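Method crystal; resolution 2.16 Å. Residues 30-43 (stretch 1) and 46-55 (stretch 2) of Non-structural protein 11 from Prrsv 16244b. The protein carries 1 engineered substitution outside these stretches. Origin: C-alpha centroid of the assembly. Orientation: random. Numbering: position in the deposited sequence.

Stretch 1, residues 30-43: PVELAPHWPVVTTQ
Stretch 2 (46-55) EKWPDRLVAS

Residues 39-41 and 51-55 are strands running in the same direction, their axes 12° apart and 4.6 Å at closest approach. The register pairs V39 with R51 (CA to CA 4.7 Å), V40 with L52 (CA to CA 4.6 Å) and T41 with V53 (CA to CA 5.1 Å). All three bridges are parallel, and phi/psi values such as -126/136 for V39, -96/135 for V40 and -115/105 for L52 are those of extended chain.

Four backbone hydrogen bonds hold this register, and their staggering is the parallel signature: V39 and T41 each bond through both N and O to residues flanking their bridge partners. V39 N donates to D50 O (3.1 Å, N-H...O angle 154°), and L52 N donates to V39 O (2.8 Å, 165°). Two residues on, T41 N donates to L52 O (3.0 Å, 148°) and A54 N to T41 O (2.7 Å, 170°). The acceptors also receive CA-H...O contacts: P38 CA lies 3.4 Å from D50 O, R51 CA 3.1 Å from V39 O, V40 CA 3.3 Å from L52 O, and V53 CA 3.3 Å from T41 O. By contrast, T41 O and L52 O, 3.3 Å apart, are two acceptors and form no bond.

Beyond the ladder, water continues the bridging. Water 3 donates to T42 O (2.9 Å) and A54 O (3.2 Å); A54 O also lies 3.4 Å from T42 CA. Before it, water 1 accepts from D50 N at 3.2 Å and lies 2.8 Å from A34 O, placed to donate to it. Water 2 lies within donating distance of P35 O (3.0 Å) and D50 OD2 (2.7 Å), while D50 OD1 is satisfied elsewhere in the structure.

Side chains alternate across the sheet. V40 (chi1 55°, p) and L52 (t, p) share one face, with V40 CG2 to L52 CD2 at 4.1 Å; V39 (m), T41 (t), R51 and V53 (t) occupy the other. On that second face, T41 OG1 accepts from Q43 N (3.0 Å, 168°), just past the end of the strand, and is also bonded elsewhere. R51 (p, t, t, chi4 -73°) leads its end away from stretch 1, and its NH1 donates to W48 O (2.9 Å, 163°).

W48 (chi1 -48°, chi2 -27°), with 145 Å² covered by stretch 1, is the largest contributor to the 764 Å² buried in total. A34 CB sits over one face of its indole, 3.4 Å from the five-membered ring centroid and 14° off the normal, a CH-pi contact. T41 OG1 lies at the ring edge, 3.6 Å from W48 CZ3. V31 CG2 approaches W48 CZ2 at 3.7 Å, and V39 CG2 reaches W48 CB at 3.9 Å. A34 is presented by residues 31-35, which have helical phi/psi without the regular bonds; A34 N donates to V31 O (3.2 Å) and L33 N to P30 O (2.9 Å).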

ATOM      1  N   PRO A  30     -30.963  29.830   1.484  1.00 31.33           N
ATOM      2  CA  PRO A  30     -32.302  30.257   1.063  1.00 31.45           C
ATOM      3  C   PRO A  30     -32.752  29.526  -0.196  1.00 31.75           C
ATOM      4  O   PRO A  30     -31.978  29.395  -1.150  1.00 31.16           O
ATOM      5  CB  PRO A  30     -32.128  31.754   0.781  1.00 31.73           C
ATOM      6  CG  PRO A  30     -30.998  32.162   1.653  1.00 31.76           C
ATOM      7  CD  PRO A  30     -30.066  30.983   1.685  1.00 31.39           C
ATOM      8  N   VAL A  31     -33.990  29.046  -0.180  1.00 32.70           N
ATOM      9  CA  VAL A  31     -34.558  28.269  -1.291  1.00 33.85           C
ATOM     10  C   VAL A  31     -34.512  29.021  -2.635  1.00 34.26           C
ATOM     11  O   VAL A  31     -34.377  28.413  -3.701  1.00 33.07           O
ATOM     12  CB  VAL A  31     -36.001  27.796  -0.943  1.00 35.64           C
ATOM     13  CG1 VAL A  31     -36.984  28.967  -0.878  1.00 35.16           C
ATOM     14  CG2 VAL A  31     -36.472  26.732  -1.924  1.00 36.49           C
ATOM     15  N   GLU A  32     -34.599  30.346  -2.561  1.00 36.01           N
ATOM     16  CA  GLU A  32     -34.487  31.217  -3.739  1.00 38.32           C
ATOM     17  C   GLU A  32     -33.093  31.198  -4.388  1.00 35.69           C
ATOM     18  O   GLU A  32     -32.977  31.509  -5.575  1.00 34.99           O
ATOM     19  CB  GLU A  32     -34.955  32.670  -3.454  1.00 42.87           C
ATOM     20  CG  GLU A  32     -34.727  33.234  -2.046  1.00 47.66           C
ATOM     21  CD  GLU A  32     -35.802  32.804  -1.042  1.00 52.37           C
ATOM     22  OE1 GLU A  32     -35.455  32.109  -0.057  1.00 55.35           O
ATOM     23  OE2 GLU A  32     -36.996  33.126  -1.248  1.00 55.68           O
ATOM     24  N   LEU A  33     -32.053  30.830  -3.629  1.00 31.92           N
ATOM     25  CA  LEU A  33     -30.688  30.656  -4.173  1.00 30.06           C
ATOM     26  C   LEU A  33     -30.346  29.234  -4.615  1.00 28.66           C
ATOM     27  O   LEU A  33     -29.318  29.024  -5.250  1.00 27.33           O
ATOM     28  CB  LEU A  33     -29.640  31.147  -3.163  1.00 30.25           C
ATOM     29  CG  LEU A  33     -29.619  32.672  -2.971  1.00 30.66           C
ATOM     30  CD1 LEU A  33     -28.770  33.077  -1.771  1.00 30.53           C
ATOM     31  CD2 LEU A  33     -29.128  33.359  -4.239  1.00 30.23           C
ATOM     32  N   ALA A  34     -31.206  28.264  -4.317  1.00 27.78           N
ATOM     33  CA  ALA A  34     -30.944  26.863  -4.675  1.00 27.37           C
ATOM     34  C   ALA A  34     -30.808  26.585  -6.175  1.00 27.63           C
ATOM     35  O   ALA A  34     -30.125  25.635  -6.549  1.00 27.14           O
ATOM     36  CB  ALA A  34     -32.000  25.948  -4.058  1.00 28.12           C
ATOM     37  N   PRO A  35     -31.455  27.403  -7.043  1.00 28.45           N
ATOM     38  CA  PRO A  35     -31.178  27.269  -8.484  1.00 28.36           C
ATOM     39  C   PRO A  35     -29.757  27.652  -8.921  1.00 28.15           C
ATOM     40  O   PRO A  35     -29.362  27.321 -10.035  1.00 28.12           O
ATOM     41  CB  PRO A  35     -32.199  28.223  -9.130  1.00 28.39           C
ATOM     42  CG  PRO A  35     -33.312  28.295  -8.148  1.00 28.62           C
ATOM     43  CD  PRO A  35     -32.634  28.262  -6.808  1.00 28.68           C
ATOM     44  N   HIS A  36     -29.001  28.324  -8.055  1.00 28.37           N
ATOM     45  CA  HIS A  36     -27.685  28.857  -8.405  1.00 28.94           C
ATOM     46  C   HIS A  36     -26.511  28.243  -7.635  1.00 27.43           C
ATOM     47  O   HIS A  36     -25.376  28.685  -7.804  1.00 27.32           O
ATOM     48  CB  HIS A  36     -27.730  30.370  -8.213  1.00 29.94           C
ATOM     49  CG  HIS A  36     -28.880  31.012  -8.928  1.00 31.61           C
ATOM     50  ND1 HIS A  36     -29.929  31.615  -8.266  1.00 32.47           N
ATOM     51  CD2 HIS A  36     -29.176  31.083 -10.247  1.00 31.57           C
ATOM     52  CE1 HIS A  36     -30.801  32.069  -9.149  1.00 31.78           C
ATOM     53  NE2 HIS A  36     -30.371  31.753 -10.357  1.00 31.84           N
ATOM     54  N   TRP A  37     -26.779  27.216  -6.822  1.00 25.92           N
ATOM     55  CA  TRP A  37     -25.752  26.528  -6.027  1.00 24.82           C
ATOM     56  C   TRP A  37     -25.915  25.023  -6.144  1.00 24.01           C
ATOM     57  O   TRP A  37     -27.032  24.545  -6.289  1.00 24.75           O
ATOM     58  CB  TRP A  37     -25.883  26.935  -4.561  1.00 24.78           C
ATOM     59  CG  TRP A  37     -25.396  28.300  -4.317  1.00 24.82           C
ATOM     60  CD1 TRP A  37     -26.121  29.447  -4.350  1.00 24.64           C
ATOM     61  CD2 TRP A  37     -24.050  28.679  -4.029  1.00 25.43           C
ATOM     62  NE1 TRP A  37     -25.319  30.520  -4.091  1.00 24.97           N
ATOM     63  CE2 TRP A  37     -24.037  30.081  -3.890  1.00 24.87           C
ATOM     64  CE3 TRP A  37     -22.848  27.967  -3.874  1.00 25.62           C
ATOM     65  CZ2 TRP A  37     -22.875  30.793  -3.607  1.00 24.93           C
ATOM     66  CZ3 TRP A  37     -21.694  28.671  -3.581  1.00 26.04           C
ATOM     67  CH2 TRP A  37     -21.714  30.074  -3.449  1.00 25.77           C
ATOM     68  N   PRO A  38     -24.811  24.261  -6.088  1.00 23.95           N
ATOM     69  CA  PRO A  38     -25.009  22.821  -5.887  1.00 23.48           C
ATOM     70  C   PRO A  38     -25.682  22.580  -4.532  1.00 23.53           C
ATOM     71  O   PRO A  38     -25.222  23.112  -3.515  1.00 23.39           O
ATOM     72  CB  PRO A  38     -23.582  22.250  -5.903  1.00 23.60           C
ATOM     73  CG  PRO A  38     -22.740  23.308  -6.527  1.00 23.49           C
ATOM     74  CD  PRO A  38     -23.384  24.613  -6.178  1.00 23.33           C
ATOM     75  N   VAL A  39     -26.774  21.825  -4.517  1.00 23.14           N
ATOM     76  CA  VAL A  39     -27.503  21.596  -3.269  1.00 22.84           C
ATOM     77  C   VAL A  39     -27.697  20.103  -3.000  1.00 22.22           C
ATOM     78  O   VAL A  39     -28.016  19.342  -3.897  1.00 21.76           O
ATOM     79  CB  VAL A  39     -28.858  22.344  -3.234  1.00 23.30           C
ATOM     80  CG1 VAL A  39     -28.637  23.834  -3.002  1.00 23.29           C
ATOM     81  CG2 VAL A  39     -29.665  22.104  -4.505  1.00 23.47           C
ATOM     82  N   VAL A  40     -27.468  19.706  -1.753  1.00 21.84           N
ATOM     83  CA  VAL A  40     -27.782  18.369  -1.285  1.00 22.04           C
ATOM     84  C   VAL A  40     -29.143  18.487  -0.618  1.00 22.45           C
ATOM     85  O   VAL A  40     -29.395  19.432   0.134  1.00 22.33           O
ATOM     86  CB  VAL A  40     -26.700  17.775  -0.347  1.00 22.31           C
ATOM     87  CG1 VAL A  40     -26.398  18.671   0.853  1.00 22.24           C
ATOM     88  CG2 VAL A  40     -27.109  16.377   0.116  1.00 22.55           C
ATOM     89  N   THR A  41     -30.026  17.547  -0.922  1.00 22.25           N
ATOM     90  CA  THR A  41     -31.439  17.701  -0.618  1.00 22.84           C
ATOM     91  C   THR A  41     -32.153  16.355  -0.680  1.00 24.09           C
ATOM     92  O   THR A  41     -31.623  15.396  -1.250  1.00 23.62           O
ATOM     93  CB  THR A  41     -32.099  18.681  -1.619  1.00 22.87           C
ATOM     94  OG1 THR A  41     -33.463  18.919  -1.253  1.00 22.76           O
ATOM     95  CG2 THR A  41     -32.029  18.145  -3.064  1.00 22.56           C
ATOM     96  N   THR A  42     -33.346  16.286  -0.083  1.00 25.39           N
ATOM     97  CA  THR A  42     -34.242  15.141  -0.294  1.00 27.59           C
ATOM     98  C   THR A  42     -35.378  15.473  -1.263  1.00 29.09           C
ATOM     99  O   THR A  42     -36.221  14.614  -1.528  1.00 29.83           O
ATOM    100  CB  THR A  42     -34.817  14.575   1.022  1.00 27.38           C
ATOM    101  OG1 THR A  42     -35.633  15.555   1.660  1.00 28.03           O
ATOM    102  CG2 THR A  42     -33.707  14.175   1.953  1.00 27.77           C
ATOM    103  N   GLN A  43     -35.383  16.694  -1.811  1.00 29.32           N
ATOM    104  CA  GLN A  43     -36.388  17.118  -2.785  1.00 29.50           C
ATOM    105  C   GLN A  43     -35.797  17.102  -4.184  1.00 30.37           C
ATOM    106  O   GLN A  43     -34.848  17.845  -4.471  1.00 28.83           O
ATOM    107  CB  GLN A  43     -36.857  18.519  -2.455  1.00 30.19           C
ATOM    108  CG  GLN A  43     -37.488  18.629  -1.077  1.00 32.66           C
ATOM    109  CD  GLN A  43     -37.711  20.065  -0.658  1.00 34.24           C
ATOM    110  OE1 GLN A  43     -37.763  20.964  -1.495  1.00 36.89           O
ATOM    111  NE2 GLN A  43     -37.847  20.289   0.643  1.00 35.33           N
ATOM    112  N   GLU A  46     -36.501  19.980  -9.996  1.00 37.43           N
ATOM    113  CA  GLU A  46     -35.906  20.299 -11.300  1.00 39.88           C
ATOM    114  C   GLU A  46     -35.519  21.773 -11.480  1.00 36.38           C
ATOM    115  O   GLU A  46     -34.754  22.092 -12.374  1.00 34.92           O
ATOM    116  CB  GLU A  46     -36.830  19.844 -12.433  1.00 44.03           C
ATOM    117  CG  GLU A  46     -36.824  18.332 -12.607  1.00 48.13           C
ATOM    118  CD  GLU A  46     -38.007  17.812 -13.402  1.00 51.79           C
ATOM    119  OE1 GLU A  46     -39.155  17.942 -12.919  1.00 56.08           O
ATOM    120  OE2 GLU A  46     -37.784  17.252 -14.495  1.00 54.44           O
ATOM    121  N   LYS A  47     -36.023  22.657 -10.625  1.00 35.86           N
ATOM    122  CA  LYS A  47     -35.539  24.037 -10.592  1.00 37.39           C
ATOM    123  C   LYS A  47     -34.099  24.172 -10.066  1.00 34.74           C
ATOM    124  O   LYS A  47     -33.503  25.235 -10.215  1.00 35.40           O
ATOM    125  CB  LYS A  47     -36.478  24.932  -9.773  1.00 39.73           C
ATOM    126  CG  LYS A  47     -37.874  25.035 -10.364  1.00 42.62           C
ATOM    127  CD  LYS A  47     -38.752  26.032  -9.623  1.00 45.67           C
ATOM    128  CE  LYS A  47     -39.181  25.519  -8.259  1.00 47.60           C
ATOM    129  NZ  LYS A  47     -40.498  26.095  -7.864  1.00 50.44           N
ATOM    130  N   TRP A  48     -33.557  23.122  -9.441  1.00 31.46           N
ATOM    131  CA  TRP A  48     -32.180  23.117  -8.935  1.00 29.26           C
ATOM    132  C   TRP A  48     -31.321  22.191  -9.796  1.00 28.93           C
ATOM    133  O   TRP A  48     -31.184  21.012  -9.485  1.00 28.61           O
ATOM    134  CB  TRP A  48     -32.157  22.675  -7.462  1.00 28.31           C
ATOM    135  CG  TRP A  48     -33.172  23.383  -6.605  1.00 26.81           C
ATOM    136  CD1 TRP A  48     -33.707  24.632  -6.806  1.00 26.44           C
ATOM    137  CD2 TRP A  48     -33.768  22.885  -5.406  1.00 26.36           C
ATOM    138  NE1 TRP A  48     -34.609  24.926  -5.817  1.00 26.24           N
ATOM    139  CE2 TRP A  48     -34.668  23.873  -4.943  1.00 26.22           C
ATOM    140  CE3 TRP A  48     -33.638  21.692  -4.679  1.00 26.21           C
ATOM    141  CZ2 TRP A  48     -35.422  23.710  -3.781  1.00 26.45           C
ATOM    142  CZ3 TRP A  48     -34.399  21.531  -3.519  1.00 26.57           C
ATOM    143  CH2 TRP A  48     -35.278  22.535  -3.086  1.00 26.37           C
ATOM    144  N   PRO A  49     -30.724  22.727 -10.883  1.00 28.13           N
ATOM    145  CA  PRO A  49     -30.080  21.847 -11.864  1.00 27.69           C
ATOM    146  C   PRO A  49     -28.840  21.113 -11.382  1.00 26.80           C
ATOM    147  O   PRO A  49     -28.522  20.062 -11.924  1.00 26.65           O
ATOM    148  CB  PRO A  49     -29.735  22.793 -13.024  1.00 27.40           C
ATOM    149  CG  PRO A  49     -29.631  24.136 -12.397  1.00 28.41           C
ATOM    150  CD  PRO A  49     -30.616  24.148 -11.268  1.00 28.58           C
ATOM    151  N   ASP A  50     -28.131  21.664 -10.402  1.00 27.62           N
ATOM    152  CA  ASP A  50     -27.007  20.965  -9.782  1.00 27.63           C
ATOM    153  C   ASP A  50     -27.465  20.568  -8.392  1.00 25.64           C
ATOM    154  O   ASP A  50     -27.594  21.406  -7.503  1.00 25.29           O
ATOM    155  CB  ASP A  50     -25.770  21.855  -9.765  1.00 29.57           C
ATOM    156  CG  ASP A  50     -25.415  22.353 -11.155  1.00 31.90           C
ATOM    157  OD1 ASP A  50     -24.938  21.543 -11.970  1.00 32.17           O
ATOM    158  OD2 ASP A  50     -25.649  23.545 -11.451  1.00 34.33           O
ATOM    159  N   ARG A  51     -27.781  19.292  -8.227  1.00 24.13           N
ATOM    160  CA  ARG A  51     -28.338  18.817  -6.979  1.00 23.40           C
ATOM    161  C   ARG A  51     -27.969  17.379  -6.714  1.00 21.93           C
ATOM    162  O   ARG A  51     -27.828  16.582  -7.638  1.00 22.03           O
ATOM    163  CB  ARG A  51     -29.864  18.997  -6.956  1.00 24.66           C
ATOM    164  CG  ARG A  51     -30.610  18.232  -8.032  1.00 25.01           C
ATOM    165  CD  ARG A  51     -32.119  18.422  -7.922  1.00 25.90           C
ATOM    166  NE  ARG A  51     -32.826  17.549  -8.855  1.00 26.48           N
ATOM    167  CZ  ARG A  51     -32.896  17.710 -10.177  1.00 27.50           C
ATOM    168  NH1 ARG A  51     -32.299  18.734 -10.791  1.00 28.88           N
ATOM    169  NH2 ARG A  51     -33.580  16.828 -10.904  1.00 27.83           N
ATOM    170  N   LEU A  52     -27.813  17.064  -5.437  1.00 20.85           N
ATOM    171  CA  LEU A  52     -27.504  15.719  -4.991  1.00 20.44           C
ATOM    172  C   LEU A  52     -28.717  15.302  -4.194  1.00 20.55           C
ATOM    173  O   LEU A  52     -28.920  15.803  -3.090  1.00 20.09           O
ATOM    174  CB  LEU A  52     -26.241  15.717  -4.122  1.00 19.84           C
ATOM    175  CG  LEU A  52     -25.784  14.353  -3.604  1.00 19.80           C
ATOM    176  CD1 LEU A  52     -25.418  13.437  -4.767  1.00 19.14           C
ATOM    177  CD2 LEU A  52     -24.620  14.519  -2.632  1.00 19.70           C
ATOM    178  N   VAL A  53     -29.549  14.431  -4.766  1.00 20.72           N
ATOM    179  CA  VAL A  53     -30.803  14.064  -4.122  1.00 21.43           C
ATOM    180  C   VAL A  53     -30.580  12.793  -3.316  1.00 21.54           C
ATOM    181  O   VAL A  53     -30.127  11.792  -3.863  1.00 21.59           O
ATOM    182  CB  VAL A  53     -31.964  13.852  -5.125  1.00 22.01           C
ATOM    183  CG1 VAL A  53     -33.245  13.482  -4.376  1.00 22.33           C
ATOM    184  CG2 VAL A  53     -32.199  15.111  -5.959  1.00 22.46           C
ATOM    185  N   ALA A  54     -30.892  12.861  -2.024  1.00 21.61           N
ATOM    186  CA  ALA A  54     -30.904  11.706  -1.131  1.00 21.68           C
ATOM    187  C   ALA A  54     -32.336  11.193  -0.994  1.00 21.67           C
ATOM    188  O   ALA A  54     -33.240  11.946  -0.620  1.00 22.04           O
ATOM    189  CB  ALA A  54     -30.379  12.104   0.231  1.00 22.19           C
ATOM    190  N   SER A  55     -32.550   9.921  -1.287  1.00 21.64           N
ATOM    191  CA  SER A  55     -33.903   9.372  -1.287  1.00 22.22           C
ATOM    192  C   SER A  55     -33.925   7.979  -0.709  1.00 23.12           C
ATOM    193  O   SER A  55     -32.947   7.233  -0.793  1.00 21.92           O
ATOM    194  CB  SER A  55     -34.465   9.341  -2.710  1.00 22.16           C
ATOM    195  OG  SER A  55     -33.669   8.531  -3.560  1.00 21.85           O
TER
HETATM  196  O   HOH W   1     -28.867  23.928  -8.337  1.00 22.14           O
HETATM  197  O   HOH W   2     -27.053  25.342 -10.047  1.00 32.89           O
HETATM  198  O   HOH W   3     -36.216  11.765  -1.769  1.00 46.08           O